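Aminotransferase class I and II (PDB 4EMY) binds pyridoxal 5'-phosphate and, as a homodimeric protein of an aminotransferase family, probably catalyses transamination. Local coordinates at residues D132-P137 with R147-F152; D126-H131 with A181-S186; E153-D158 with T192-S197. All coordinates share one frame; numbering follows the deposited sequence.

Contact 1: D132-P137 with R147-F152. With PLP (pyridoxal-5'-phosphate), chain E.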
loop_
_atom_site.group_PDB
_atom_site.type_symbol
_atom_site.label_atom_id
_atom_site.label_comp_id
_atom_site.label_asym_id
_atom_site.label_seq_id
_atom_site.Cartn_x
_atom_site.Cartn_y
_atom_site.Cartn_z
ATOM N N ASP A 132 22.780 -9.075 11.467
ATOM C CA ASP A 132 23.793 -9.107 10.398
ATOM C C ASP A 132 23.332 -9.625 9.038
ATOM O O ASP A 132 23.748 -9.113 7.998
ATOM C CB ASP A 132 24.943 -10.001 10.865
ATOM C CG ASP A 132 26.274 -9.337 10.746
ATOM O OD1 ASP A 132 26.301 -8.149 10.364
ATOM O OD2 ASP A 132 27.292 -9.998 11.041
ATOM N N TYR A 133 22.525 -10.684 9.066
ATOM C CA TYR A 133 21.925 -11.260 7.879
ATOM C C TYR A 133 20.483 -10.774 7.892
ATOM O O TYR A 133 19.730 -11.089 8.819
ATOM C CB TYR A 133 21.950 -12.790 7.947
ATOM C CG TYR A 133 23.312 -13.450 8.098
ATOM C CD1 TYR A 133 24.090 -13.268 9.251
ATOM C CD2 TYR A 133 23.805 -14.303 7.109
ATOM C CE1 TYR A 133 25.327 -13.884 9.389
ATOM C CE2 TYR A 133 25.035 -14.933 7.245
ATOM C CZ TYR A 133 25.794 -14.721 8.384
ATOM O OH TYR A 133 27.018 -15.345 8.513
ATOM N N TYR A 134 20.101 -9.995 6.884
ATOM C CA TYR A 134 18.783 -9.372 6.866
ATOM C C TYR A 134 18.195 -9.258 5.476
ATOM O O TYR A 134 18.912 -9.226 4.478
ATOM C CB TYR A 134 18.841 -7.976 7.494
ATOM C CG TYR A 134 19.755 -7.017 6.774
ATOM C CD1 TYR A 134 19.265 -6.161 5.792
ATOM C CD2 TYR A 134 21.109 -6.969 7.070
ATOM C CE1 TYR A 134 20.101 -5.283 5.126
ATOM C CE2 TYR A 134 21.953 -6.093 6.412
ATOM C CZ TYR A 134 21.446 -5.253 5.442
ATOM O OH TYR A 134 22.289 -4.381 4.792
ATOM N N TRP A 135 16.868 -9.189 5.446
ATOM C CA TRP A 135 16.082 -8.910 4.252
ATOM C C TRP A 135 16.312 -7.467 3.894
ATOM O O TRP A 135 16.071 -6.574 4.704
ATOM C CB TRP A 135 14.622 -9.187 4.582
ATOM C CG TRP A 135 13.630 -8.992 3.470
ATOM C CD1 TRP A 135 13.714 -9.455 2.165
ATOM C CD2 TRP A 135 12.331 -8.316 3.552
ATOM N NE1 TRP A 135 12.600 -9.102 1.447
ATOM C CE2 TRP A 135 11.731 -8.421 2.216
ATOM C CE3 TRP A 135 11.634 -7.649 4.555
ATOM C CZ2 TRP A 135 10.490 -7.873 1.920
ATOM C CZ3 TRP A 135 10.382 -7.103 4.245
ATOM C CH2 TRP A 135 9.824 -7.214 2.957
ATOM N N ALA A 136 16.797 -7.225 2.679
ATOM C CA ALA A 136 17.277 -5.898 2.269
ATOM C C ALA A 136 16.339 -4.715 2.552
ATOM O O ALA A 136 16.811 -3.658 2.971
ATOM C CB ALA A 136 17.709 -5.911 0.808
ATOM N N PRO A 137 15.016 -4.881 2.333
ATOM C CA PRO A 137 14.128 -3.735 2.545
ATOM C C PRO A 137 14.129 -3.105 3.942
ATOM O O PRO A 137 13.623 -1.996 4.077
ATOM C CB PRO A 137 12.740 -4.300 2.214
ATOM C CG PRO A 137 13.019 -5.363 1.221
ATOM C CD PRO A 137 14.297 -5.997 1.685
ATOM N N ARG A 147 15.856 7.133 9.047
ATOM C CA ARG A 147 16.227 6.384 10.242
ATOM C C ARG A 147 17.619 5.780 10.047
ATOM O O ARG A 147 18.064 5.546 8.916
ATOM C CB ARG A 147 15.208 5.274 10.532
ATOM C CG ARG A 147 13.912 5.734 11.183
ATOM C CD ARG A 147 13.168 6.781 10.360
ATOM N NE ARG A 147 11.838 7.105 10.890
ATOM C CZ ARG A 147 11.112 8.162 10.523
ATOM N NH1 ARG A 147 11.577 9.023 9.629
ATOM N NH2 ARG A 147 9.917 8.366 11.058
ATOM N N ASN A 148 18.303 5.522 11.151
ATOM C CA ASN A 148 19.652 4.987 11.096
ATOM C C ASN A 148 19.745 3.460 11.217
ATOM O O ASN A 148 19.618 2.897 12.309
ATOM C CB ASN A 148 20.491 5.649 12.165
ATOM C CG ASN A 148 21.954 5.543 11.873
ATOM O OD1 ASN A 148 22.576 4.511 12.124
ATOM N ND2 ASN A 148 22.520 6.615 11.328
ATOM N N PHE A 149 19.977 2.794 10.090
ATOM C CA PHE A 149 20.167 1.346 10.084
ATOM C C PHE A 149 21.489 0.954 10.723
ATOM O O PHE A 149 22.532 1.519 10.400
ATOM C CB PHE A 149 20.113 0.805 8.665
ATOM C CG PHE A 149 20.025 -0.685 8.590
ATOM C CD1 PHE A 149 18.852 -1.342 8.925
ATOM C CD2 PHE A 149 21.110 -1.433 8.174
ATOM C CE1 PHE A 149 18.763 -2.720 8.845
ATOM C CE2 PHE A 149 21.026 -2.810 8.086
ATOM C CZ PHE A 149 19.852 -3.456 8.423
ATOM N N LYS A 150 21.434 -0.038 11.608
ATOM C CA LYS A 150 22.576 -0.441 12.422
ATOM C C LYS A 150 22.591 -1.972 12.578
ATOM O O LYS A 150 21.595 -2.564 12.995
ATOM C CB LYS A 150 22.465 0.243 13.783
ATOM C CG LYS A 150 23.772 0.586 14.462
ATOM C CD LYS A 150 23.531 1.672 15.506
ATOM C CE LYS A 150 24.717 1.872 16.446
ATOM N NZ LYS A 150 24.847 0.789 17.468
ATOM N N THR A 151 23.714 -2.608 12.241
ATOM C CA THR A 151 23.823 -4.071 12.285
ATOM C C THR A 151 24.676 -4.605 13.435
ATOM O O THR A 151 25.612 -3.942 13.900
ATOM C CB THR A 151 24.424 -4.642 10.984
ATOM O OG1 THR A 151 25.643 -3.957 10.672
ATOM C CG2 THR A 151 23.448 -4.509 9.832
ATOM N N PHE A 152 24.345 -5.820 13.872
ATOM C CA PHE A 152 25.157 -6.571 14.830
ATOM C C PHE A 152 25.352 -8.008 14.319
ATOM O O PHE A 152 24.502 -8.521 13.584
ATOM C CB PHE A 152 24.502 -6.566 16.218
ATOM C CG PHE A 152 23.298 -7.463 16.330
ATOM C CD1 PHE A 152 23.429 -8.774 16.783
ATOM C CD2 PHE A 152 22.034 -7.003 15.989
ATOM C CE1 PHE A 152 22.323 -9.605 16.886
ATOM C CE2 PHE A 152 20.925 -7.830 16.093
ATOM C CZ PHE A 152 21.071 -9.134 16.539
HETATM N N1 PLP E . 9.537 -10.084 5.745
HETATM C C2 PLP E . 10.510 -10.979 5.334
HETATM C C2A PLP E . 11.612 -11.376 6.269
HETATM C C3 PLP E . 10.467 -11.530 4.056
HETATM O O3 PLP E . 11.428 -12.409 3.656
HETATM C C4 PLP E . 9.469 -11.185 3.168
HETATM C C4A PLP E . 9.851 -11.172 1.713
HETATM O O4A PLP E . 9.580 -12.126 0.977
HETATM C C5 PLP E . 8.487 -10.290 3.589
HETATM C C6 PLP E . 8.526 -9.736 4.875
HETATM C C5A PLP E . 7.392 -9.895 2.610
HETATM O O4P PLP E . 6.140 -9.699 3.226
HETATM P P PLP E . 4.946 -9.201 2.285
HETATM O O1P PLP E . 5.062 -7.702 2.212
HETATM O O2P PLP E . 3.643 -9.671 2.892
HETATM O O3P PLP E . 5.089 -9.763 0.893
#
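Y134 and F149 meet tip to tip inside a beta-alpha-beta crossover, in which strand 127-131 runs through the loop of 132-137 and helix 137-145 to the parallel strand 148-152. The CB of Y134 points toward the strand, and the first torsion sets CG between the backbone N and the carbonyl carbon (chi1 61°). The tyrosine ring then receives the edge of F149 on one face, with the two planes at 57°. F149 CZ stands over the centre of the ring: it is 3.9 Å from Y134 CG and 3.8 Å from both Y134 CD1 and Y134 CE1. Farther out, Y134 CE2 also has the methyl T151 CG2 beside it at 4.1 Å. Toward the tip, the neighbouring rim carbon F149 CE2 comes closer, 3.6 Å from Y134 CZ and 3.9 Å from Y134 OH. R139 of helix 137-145 touches both aromatic side chains, so the helix packs against the same pair.

At the start of the loop, D132 N gives a weak, bent bond to F152 O (127° at the hydrogen), which links the chain just beyond strand 127-131 to the end of strand 148-152. One residue past Y134, the loop delivers W135 to the cofactor. Its indole is sandwiched between the P137 ring, with CG over the centre of one face, and the pyridine of PLP on the opposite face, where W135 CZ3 lies 3.3 Å from PLP C6.

Contact 2: D126-H131 with A181-S186. With PLP (pyridoxal-5'-phosphate), chain E.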
loop_
_atom_site.group_PDB
_atom_site.type_symbol
_atom_site.label_atom_id
_atom_site.label_comp_id
_atom_site.label_asym_id
_atom_site.label_seq_id
_atom_site.Cartn_x
_atom_site.Cartn_y
_atom_site.Cartn_z
ATOM N N ASP A 126 17.491 8.236 14.967
ATOM C CA ASP A 126 17.248 7.037 15.759
ATOM C C ASP A 126 17.668 5.745 15.065
ATOM O O ASP A 126 17.515 5.616 13.855
ATOM C CB ASP A 126 15.782 6.994 16.191
ATOM C CG ASP A 126 15.393 8.187 17.055
ATOM O OD1 ASP A 126 16.275 9.000 17.410
ATOM O OD2 ASP A 126 14.197 8.317 17.376
ATOM N N PRO A 127 18.223 4.797 15.842
ATOM C CA PRO A 127 18.771 3.566 15.295
ATOM C C PRO A 127 17.793 2.400 15.236
ATOM O O PRO A 127 17.088 2.125 16.212
ATOM C CB PRO A 127 19.902 3.234 16.267
ATOM C CG PRO A 127 19.471 3.817 17.568
ATOM C CD PRO A 127 18.500 4.925 17.285
ATOM N N LEU A 128 17.761 1.730 14.086
ATOM C CA LEU A 128 17.154 0.409 13.978
ATOM C C LEU A 128 18.259 -0.640 14.045
ATOM O O LEU A 128 19.071 -0.767 13.127
ATOM C CB LEU A 128 16.359 0.259 12.681
ATOM C CG LEU A 128 15.598 -1.063 12.592
ATOM C CD1 LEU A 128 14.294 -1.015 13.376
ATOM C CD2 LEU A 128 15.344 -1.442 11.145
ATOM N N ILE A 129 18.293 -1.382 15.142
ATOM C CA ILE A 129 19.336 -2.372 15.354
ATOM C C ILE A 129 18.839 -3.739 14.886
ATOM O O ILE A 129 17.936 -4.333 15.490
ATOM C CB ILE A 129 19.804 -2.384 16.819
ATOM C CG1 ILE A 129 20.253 -0.977 17.222
ATOM C CG2 ILE A 129 20.934 -3.383 17.010
ATOM C CD1 ILE A 129 19.759 -0.549 18.582
ATOM N N CYS A 130 19.437 -4.205 13.792
ATOM C CA CYS A 130 18.990 -5.394 13.077
ATOM C C CYS A 130 20.125 -6.381 12.876
ATOM O O CYS A 130 21.294 -5.989 12.779
ATOM C CB CYS A 130 18.408 -5.009 11.714
ATOM S SG CYS A 130 17.890 -6.427 10.713
ATOM N N HIS A 131 19.764 -7.661 12.796
ATOM C CA HIS A 131 20.747 -8.733 12.660
ATOM C C HIS A 131 21.511 -8.679 11.366
ATOM O O HIS A 131 20.979 -8.283 10.327
ATOM C CB HIS A 131 20.107 -10.102 12.874
ATOM C CG HIS A 131 18.676 -10.178 12.416
ATOM N ND1 HIS A 131 18.334 -10.230 11.115
ATOM C CD2 HIS A 131 17.485 -10.201 13.138
ATOM C CE1 HIS A 131 16.996 -10.285 11.009
ATOM N NE2 HIS A 131 16.478 -10.265 12.249
ATOM N N ALA A 181 15.193 1.044 18.367
ATOM C CA ALA A 181 14.354 -0.064 17.925
ATOM C C ALA A 181 15.168 -1.304 17.588
ATOM O O ALA A 181 16.219 -1.217 16.955
ATOM C CB ALA A 181 13.500 0.350 16.736
ATOM N N SER A 182 14.684 -2.457 18.025
ATOM C CA SER A 182 15.309 -3.713 17.665
ATOM C C SER A 182 14.435 -4.430 16.669
ATOM O O SER A 182 13.225 -4.545 16.870
ATOM C CB SER A 182 15.510 -4.606 18.887
ATOM O OG SER A 182 15.777 -5.938 18.475
ATOM N N LEU A 183 15.046 -4.907 15.593
ATOM C CA LEU A 183 14.327 -5.731 14.637
ATOM C C LEU A 183 14.878 -7.143 14.661
ATOM O O LEU A 183 16.088 -7.340 14.543
ATOM C CB LEU A 183 14.381 -5.141 13.227
ATOM C CG LEU A 183 13.446 -5.857 12.243
ATOM C CD1 LEU A 183 12.610 -4.880 11.430
ATOM C CD2 LEU A 183 14.238 -6.792 11.340
ATOM N N ILE A 184 13.980 -8.109 14.848
ATOM C CA ILE A 184 14.316 -9.525 14.799
ATOM C C ILE A 184 13.350 -10.240 13.856
ATOM O O ILE A 184 12.140 -10.267 14.086
ATOM C CB ILE A 184 14.254 -10.206 16.190
ATOM C CG1 ILE A 184 14.782 -9.295 17.314
ATOM C CG2 ILE A 184 14.948 -11.562 16.159
ATOM C CD1 ILE A 184 16.284 -9.093 17.345
ATOM N N ASN A 185 13.896 -10.799 12.783
ATOM C CA ASN A 185 13.137 -11.633 11.863
ATOM C C ASN A 185 13.271 -13.101 12.259
ATOM O O ASN A 185 14.220 -13.781 11.874
ATOM C CB ASN A 185 13.585 -11.393 10.419
ATOM C CG ASN A 185 12.861 -12.279 9.425
ATOM O OD1 ASN A 185 13.453 -12.744 8.453
ATOM N ND2 ASN A 185 11.578 -12.525 9.666
ATOM N N SER A 186 12.306 -13.561 13.049
ATOM C CA SER A 186 12.287 -14.898 13.634
ATOM C C SER A 186 10.841 -15.202 13.979
ATOM O O SER A 186 10.098 -14.296 14.353
ATOM C CB SER A 186 13.138 -14.937 14.910
ATOM O OG SER A 186 13.171 -16.239 15.480
HETATM N N1 PLP E . 9.537 -10.084 5.745
HETATM C C2 PLP E . 10.510 -10.979 5.334
HETATM C C2A PLP E . 11.612 -11.376 6.269
HETATM C C3 PLP E . 10.467 -11.530 4.056
HETATM O O3 PLP E . 11.428 -12.409 3.656
HETATM C C4 PLP E . 9.469 -11.185 3.168
HETATM C C4A PLP E . 9.851 -11.172 1.713
HETATM O O4A PLP E . 9.580 -12.126 0.977
HETATM C C5 PLP E . 8.487 -10.290 3.589
HETATM C C6 PLP E . 8.526 -9.736 4.875
HETATM C C5A PLP E . 7.392 -9.895 2.610
HETATM O O4P PLP E . 6.140 -9.699 3.226
HETATM P P PLP E . 4.946 -9.201 2.285
HETATM O O1P PLP E . 5.062 -7.702 2.212
HETATM O O2P PLP E . 3.643 -9.671 2.892
HETATM O O3P PLP E . 5.089 -9.763 0.893
#
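H131 and N185 join the ends of two neighbouring parallel strands, 127-131 and 179-184, in the central mixed sheet of this fold-type-I aminotransferase. The imidazole presents its edge to the end of the neighbouring strand: H131 NE2 accepts a bond from N185 N at 2.7 Å, nearly straight (176° at the hydrogen) and close to the ring plane. It thus prolongs the strand pairing with a side chain in place of a carbonyl. The ring and the N185 amide are turned 34° against each other. Y133 O bonds H131 ND1, the F154 ring stacks on the imidazole, and C130 SG sits over one face, offset toward the rim. An alanine in place of this histidine would probably leave N185 N without its acceptor and open a gap beside F154, disturbing the backbone that carries the cofactor-facing asparagine.

Farther back, three backbone bonds tie the strands, among them I129 N to A181 O at 2.8 Å and L183 N to I129 O at 2.9 Å. L128, C130, A181 and L183 share one face of the sheet. There L128 CD1 reaches across to A181 CB at 3.7 Å and to L183 CB at 4.1 Å, while C130 SG, anti to its backbone N (chi1 177°), meets L183 CD2 at 3.7 Å. I129 and S182 point to the other face, where S182 OG bonds Y166 OH of helix 163-176. Beyond the strand, N185 is held at both ends of its amide, OD1 by N190 N and ND2 by D224 O, and its OD1 lies 3.2 Å from the methyl C2A of PLP.

Contact 3: E153-D158 with T192-S197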
loop_
_atom_site.group_PDB
_atom_site.type_symbol
_atom_site.label_atom_id
_atom_site.label_comp_id
_atom_site.label_asym_id
_atom_site.label_seq_id
_atom_site.Cartn_x
_atom_site.Cartn_y
_atom_site.Cartn_z
ATOM N N GLU A 153 26.456 -8.648 14.718
ATOM C CA GLU A 153 26.769 -10.020 14.300
ATOM C C GLU A 153 25.741 -11.018 14.828
ATOM O O GLU A 153 25.735 -11.342 16.012
ATOM C CB GLU A 153 28.175 -10.426 14.754
ATOM C CG GLU A 153 29.310 -9.685 14.062
ATOM C CD GLU A 153 30.584 -9.650 14.896
ATOM O OE1 GLU A 153 30.905 -8.572 15.446
ATOM O OE2 GLU A 153 31.264 -10.696 15.014
ATOM N N PHE A 154 24.877 -11.489 13.930
ATOM C CA PHE A 154 23.803 -12.451 14.226
ATOM C C PHE A 154 24.255 -13.645 15.074
ATOM O O PHE A 154 23.706 -13.892 16.149
ATOM C CB PHE A 154 23.224 -12.987 12.904
ATOM C CG PHE A 154 21.771 -13.385 12.968
ATOM C CD1 PHE A 154 21.019 -13.450 11.802
ATOM C CD2 PHE A 154 21.149 -13.688 14.172
ATOM C CE1 PHE A 154 19.685 -13.815 11.832
ATOM C CE2 PHE A 154 19.812 -14.046 14.208
ATOM C CZ PHE A 154 19.081 -14.111 13.036
ATOM N N PHE A 155 25.251 -14.376 14.578
ATOM C CA PHE A 155 25.591 -15.691 15.114
ATOM C C PHE A 155 26.907 -15.727 15.881
ATOM O O PHE A 155 27.750 -14.840 15.749
ATOM C CB PHE A 155 25.662 -16.721 13.982
ATOM C CG PHE A 155 24.422 -16.788 13.131
ATOM C CD1 PHE A 155 23.253 -17.367 13.616
ATOM C CD2 PHE A 155 24.431 -16.299 11.834
ATOM C CE1 PHE A 155 22.118 -17.439 12.826
ATOM C CE2 PHE A 155 23.299 -16.369 11.041
ATOM C CZ PHE A 155 22.142 -16.938 11.537
ATOM N N THR A 156 27.067 -16.769 16.689
ATOM C CA THR A 156 28.347 -17.088 17.297
ATOM C C THR A 156 29.039 -18.066 16.364
ATOM O O THR A 156 28.458 -18.481 15.369
ATOM C CB THR A 156 28.175 -17.720 18.693
ATOM O OG1 THR A 156 27.381 -18.913 18.592
ATOM C CG2 THR A 156 27.512 -16.735 19.653
ATOM N N ASP A 157 30.274 -18.436 16.680
ATOM C CA ASP A 157 31.007 -19.398 15.863
ATOM C C ASP A 157 30.329 -20.775 15.814
ATOM O O ASP A 157 30.576 -21.562 14.898
ATOM C CB ASP A 157 32.465 -19.498 16.329
ATOM C CG ASP A 157 33.290 -18.271 15.939
ATOM O OD1 ASP A 157 32.779 -17.417 15.173
ATOM O OD2 ASP A 157 34.451 -18.159 16.398
ATOM N N ASP A 158 29.465 -21.039 16.795
ATOM C CA ASP A 158 28.664 -22.264 16.847
ATOM C C ASP A 158 27.271 -22.102 16.213
ATOM O O ASP A 158 26.468 -23.040 16.202
ATOM C CB ASP A 158 28.550 -22.760 18.292
ATOM C CG ASP A 158 29.804 -23.479 18.761
ATOM O OD1 ASP A 158 30.679 -23.776 17.915
ATOM O OD2 ASP A 158 29.918 -23.754 19.978
ATOM N N THR A 192 18.831 -16.776 6.472
ATOM C CA THR A 192 19.534 -17.885 7.126
ATOM C C THR A 192 18.725 -19.160 7.348
ATOM O O THR A 192 19.261 -20.259 7.214
ATOM C CB THR A 192 20.128 -17.450 8.468
ATOM O OG1 THR A 192 19.065 -17.171 9.385
ATOM C CG2 THR A 192 20.970 -16.208 8.282
ATOM N N GLY A 193 17.448 -19.011 7.690
ATOM C CA GLY A 193 16.595 -20.144 8.044
ATOM C C GLY A 193 16.629 -20.419 9.537
ATOM O O GLY A 193 16.042 -21.391 10.016
ATOM N N TYR A 194 17.316 -19.550 10.272
ATOM C CA TYR A 194 17.481 -19.697 11.710
ATOM C C TYR A 194 16.262 -19.239 12.491
ATOM O O TYR A 194 15.564 -18.319 12.078
ATOM C CB TYR A 194 18.697 -18.896 12.177
ATOM C CG TYR A 194 19.061 -19.138 13.619
ATOM C CD1 TYR A 194 19.615 -20.351 14.015
ATOM C CD2 TYR A 194 18.850 -18.162 14.583
ATOM C CE1 TYR A 194 19.948 -20.592 15.333
ATOM C CE2 TYR A 194 19.183 -18.390 15.909
ATOM C CZ TYR A 194 19.734 -19.610 16.281
ATOM O OH TYR A 194 20.076 -19.861 17.596
ATOM N N SER A 195 16.017 -19.882 13.628
ATOM C CA SER A 195 15.045 -19.394 14.599
ATOM C C SER A 195 15.728 -19.253 15.959
ATOM O O SER A 195 16.406 -20.179 16.412
ATOM C CB SER A 195 13.856 -20.350 14.709
ATOM O OG SER A 195 13.230 -20.563 13.454
ATOM N N LEU A 196 15.575 -18.091 16.594
ATOM C CA LEU A 196 15.986 -17.929 17.989
ATOM C C LEU A 196 15.214 -18.930 18.837
ATOM O O LEU A 196 14.006 -19.112 18.644
ATOM C CB LEU A 196 15.681 -16.516 18.487
ATOM C CG LEU A 196 16.699 -15.402 18.250
ATOM C CD1 LEU A 196 16.708 -14.947 16.799
ATOM C CD2 LEU A 196 16.396 -14.227 19.168
ATOM N N SER A 197 15.900 -19.594 19.764
ATOM C CA SER A 197 15.228 -20.535 20.653
ATOM C C SER A 197 14.403 -19.781 21.694
ATOM O O SER A 197 14.507 -18.559 21.807
ATOM C CB SER A 197 16.242 -21.451 21.324
ATOM O OG SER A 197 17.008 -20.741 22.271
#
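An edge-to-face pair, F155 against Y194, joins two of the loops that follow parallel strands of the central sheet, one after strand 148-152 and the other after strand 179-184. The planes stand at 90°, and the side chains slide past each other in opposite directions. F155 CE1 lies 3.6 Å from Y194 CG, over the tyrosine face but displaced toward its rim. The same phenylalanine edge meets T192 tip to tip, F155 CZ coming within 3.5 Å of T192 CG2. With chi1 at 68°, T192 OG1 is directed to the backbone, where it accepts Y194 N at 3.1 Å in an ST turn; N189 OD1 is its second partner. The far end of the tyrosine is held by E200, which bonds its OH.

F154 packs next to F155, its CG over the centre of the F155 ring. Its own edge reaches L196, with F154 CE2 and L196 CD1 4.1 Å apart. No hydrogen bond links the two segments; buried rings and methyl groups do the joining. Both loops leave the carboxyl-terminal ends of the parallel strands, the side on which fold-type-I enzymes bind pyridoxal phosphate.

Overall arrangement
Contacts 1 and 2 share one sheet: strand 127-131 lies between 148-152 and 179-184, and along the chain the loop closed by contact 1 is nested within that closed by contact 2. Contact 2 is wholly buried and built on regular backbone pairing, whereas contact 1 lies nearer the surface and relies on aromatic packing with one weak bond. Both reach PLP, by W135 and N185 respectively. Contact 3 is buried too but joined by packing alone, without hydrogen bonds between its two segments, with its centre about 15 Å from the centres of the others. It packs against both: Y133 lies on F155 and T192, H131 on F154, and S186 OG bonds L196 N.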